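Local structure of ribosome-associated protein Y (PSrp-1) (Clostridium acetobutylicum, 3KA5) at residues Asn28-Gln33 with Asn41-Arg46. The protein is a long-type hibernation promoting factor, represented here by its C-terminal domain, that is probably needed to pair 70S ribosomes into inactive 100S dimers. Residues are numbered along the deposited sequence; the frame is centred on the assembly and turned at random.
Sequences NFFVFQ and NVVYKR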
loop_
_atom_site.group_PDB
_atom_site.type_symbol
_atom_site.label_atom_id
_atom_site.label_comp_id
_atom_site.label_asym_id
_atom_site.label_seq_id
_atom_site.Cartn_x
_atom_site.Cartn_y
_atom_site.Cartn_z
ATOM N N ASN B 28 -7.196 -0.912 7.665
ATOM C CA ASN B 28 -7.810 0.014 6.707
ATOM C C ASN B 28 -7.201 -0.118 5.313
ATOM O O ASN B 28 -7.754 0.375 4.333
ATOM C CB ASN B 28 -7.661 1.458 7.205
ATOM C CG ASN B 28 -8.511 1.744 8.435
ATOM O OD1 ASN B 28 -8.328 2.759 9.109
ATOM N ND2 ASN B 28 -9.454 0.855 8.724
ATOM N N PHE B 29 -6.040 -0.754 5.232
ATOM C CA PHE B 29 -5.397 -1.006 3.953
ATOM C C PHE B 29 -4.575 -2.267 4.168
ATOM O O PHE B 29 -4.259 -2.604 5.305
ATOM C CB PHE B 29 -4.539 0.186 3.507
ATOM C CG PHE B 29 -3.278 0.367 4.285
ATOM C CD1 PHE B 29 -2.126 -0.331 3.940
ATOM C CD2 PHE B 29 -3.230 1.260 5.344
ATOM C CE1 PHE B 29 -0.933 -0.134 4.643
ATOM C CE2 PHE B 29 -2.044 1.464 6.053
ATOM C CZ PHE B 29 -0.897 0.765 5.700
ATOM N N PHE B 30 -4.246 -2.971 3.095
ATOM C CA PHE B 30 -3.519 -4.234 3.233
ATOM C C PHE B 30 -2.627 -4.444 2.014
ATOM O O PHE B 30 -3.101 -4.433 0.876
ATOM C CB PHE B 30 -4.561 -5.362 3.366
ATOM C CG PHE B 30 -3.990 -6.709 3.729
ATOM C CD1 PHE B 30 -3.601 -6.992 5.037
ATOM C CD2 PHE B 30 -3.902 -7.712 2.775
ATOM C CE1 PHE B 30 -3.146 -8.265 5.382
ATOM C CE2 PHE B 30 -3.449 -8.980 3.111
ATOM C CZ PHE B 30 -3.071 -9.257 4.414
ATOM N N VAL B 31 -1.327 -4.609 2.256
ATOM C CA VAL B 31 -0.356 -4.814 1.187
ATOM C C VAL B 31 -0.182 -6.308 0.965
ATOM O O VAL B 31 -0.022 -7.065 1.923
ATOM C CB VAL B 31 1.020 -4.210 1.567
ATOM C CG1 VAL B 31 1.993 -4.349 0.408
ATOM C CG2 VAL B 31 0.850 -2.749 1.966
ATOM N N PHE B 32 -0.207 -6.744 -0.288
ATOM C CA PHE B 32 -0.055 -8.165 -0.567
ATOM C C PHE B 32 0.521 -8.440 -1.947
ATOM O O PHE B 32 0.510 -7.579 -2.828
ATOM C CB PHE B 32 -1.409 -8.874 -0.433
ATOM C CG PHE B 32 -2.382 -8.554 -1.544
ATOM C CD1 PHE B 32 -2.708 -9.511 -2.493
ATOM C CD2 PHE B 32 -2.974 -7.294 -1.632
ATOM C CE1 PHE B 32 -3.608 -9.225 -3.524
ATOM C CE2 PHE B 32 -3.876 -6.997 -2.659
ATOM C CZ PHE B 32 -4.193 -7.966 -3.604
ATOM N N GLN B 33 1.030 -9.651 -2.119
ATOM C CA GLN B 33 1.583 -10.080 -3.395
ATOM C C GLN B 33 0.402 -10.698 -4.130
ATOM O O GLN B 33 -0.118 -11.722 -3.697
ATOM C CB GLN B 33 2.665 -11.137 -3.158
ATOM C CG GLN B 33 3.200 -11.793 -4.414
ATOM C CD GLN B 33 4.222 -10.939 -5.124
ATOM O OE1 GLN B 33 3.922 -9.835 -5.575
ATOM N NE2 GLN B 33 5.446 -11.447 -5.225
ATOM N N ASN B 41 0.305 -5.434 -4.623
ATOM C CA ASN B 41 -0.885 -4.605 -4.760
ATOM C C ASN B 41 -1.287 -4.163 -3.358
ATOM O O ASN B 41 -0.782 -4.688 -2.363
ATOM C CB ASN B 41 -2.047 -5.408 -5.347
ATOM C CG ASN B 41 -1.903 -5.684 -6.836
ATOM O OD1 ASN B 41 -0.907 -5.331 -7.474
ATOM N ND2 ASN B 41 -2.917 -6.323 -7.398
ATOM N N VAL B 42 -2.209 -3.214 -3.283
ATOM C CA VAL B 42 -2.696 -2.726 -2.003
ATOM C C VAL B 42 -4.211 -2.565 -2.066
ATOM O O VAL B 42 -4.729 -1.885 -2.952
ATOM C CB VAL B 42 -2.073 -1.353 -1.652
ATOM C CG1 VAL B 42 -2.549 -0.898 -0.276
ATOM C CG2 VAL B 42 -0.544 -1.452 -1.681
ATOM N N VAL B 43 -4.925 -3.217 -1.154
ATOM C CA VAL B 43 -6.371 -3.070 -1.116
ATOM C C VAL B 43 -6.661 -2.150 0.054
ATOM O O VAL B 43 -5.877 -2.071 1.002
ATOM C CB VAL B 43 -7.125 -4.422 -0.924
ATOM C CG1 VAL B 43 -7.103 -5.216 -2.214
ATOM C CG2 VAL B 43 -6.500 -5.233 0.194
ATOM N N TYR B 44 -7.773 -1.434 -0.020
ATOM C CA TYR B 44 -8.141 -0.514 1.043
ATOM C C TYR B 44 -9.644 -0.299 1.036
ATOM O O TYR B 44 -10.321 -0.612 0.057
ATOM C CB TYR B 44 -7.402 0.820 0.858
ATOM C CG TYR B 44 -7.784 1.562 -0.406
ATOM C CD1 TYR B 44 -8.777 2.541 -0.389
ATOM C CD2 TYR B 44 -7.177 1.262 -1.622
ATOM C CE1 TYR B 44 -9.157 3.206 -1.558
ATOM C CE2 TYR B 44 -7.554 1.919 -2.800
ATOM C CZ TYR B 44 -8.543 2.886 -2.757
ATOM O OH TYR B 44 -8.922 3.533 -3.917
ATOM N N LYS B 45 -10.165 0.217 2.140
ATOM C CA LYS B 45 -11.591 0.472 2.250
ATOM C C LYS B 45 -11.826 1.952 1.983
ATOM O O LYS B 45 -11.174 2.805 2.579
ATOM C CB LYS B 45 -12.086 0.103 3.651
ATOM C CG LYS B 45 -13.598 0.062 3.775
ATOM C CD LYS B 45 -14.032 -0.686 5.023
ATOM C CE LYS B 45 -15.523 -0.957 4.990
ATOM N NZ LYS B 45 -15.957 -1.796 6.140
ATOM N N ARG B 46 -12.743 2.250 1.071
ATOM C CA ARG B 46 -13.052 3.634 0.732
ATOM C C ARG B 46 -14.436 4.048 1.222
ATOM O O ARG B 46 -15.386 3.266 1.152
ATOM C CB ARG B 46 -12.944 3.839 -0.784
ATOM C CG ARG B 46 -13.295 2.612 -1.611
ATOM C CD ARG B 46 -13.100 2.851 -3.108
ATOM N NE ARG B 46 -14.273 3.456 -3.738
ATOM C CZ ARG B 46 -14.339 3.812 -5.020
ATOM N NH1 ARG B 46 -13.298 3.629 -5.822
ATOM N NH2 ARG B 46 -15.450 4.346 -5.501
#
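Phe32 and Asn41 face each other as a hydrogen-bonded antiparallel pair, and both of their backbone bonds are nearly straight: Asn41 N gives to Phe32 O at 2.8 Å and Phe32 N to Asn41 O at 3.0 Å, each with 171° at the hydrogen. Phe30 and Val43 form the second such pair. Here Phe30 N reaches Val43 O at 2.8 Å through a more bent bond (147°), and Val43 N returns to Phe30 O. Past them, the longer Lys45 N to Asn28 O bond (3.3 Å) closes the row. Four of the five accepting oxygens also meet a CA-H: Asn28 O that of Tyr44, Val43 O that of Phe29, Phe30 O that of Val42, Asn41 O that of Val31.

The Phe32 side chain starts between its backbone N and carbonyl carbon (chi1 71°) and leans across the neighbouring strand, where CE2 lies 3.6 Å from Asn41 CB and 3.7 Å from Val43 CG1. On the other face Val31 CG2 meets Val42 CG2, and Phe29 CB lies beside Tyr44 CB.

The two strands are the arms of a hairpin, with 51-55 hydrogen-bonded beyond 39-45. Helix 15-25 packs on the Phe30 and Phe32 face, while the opposite face meets the second subunit: Phe29 stacks on that subunit's Phe29, and Val31 and Val42 pack against its Val42 and Val31.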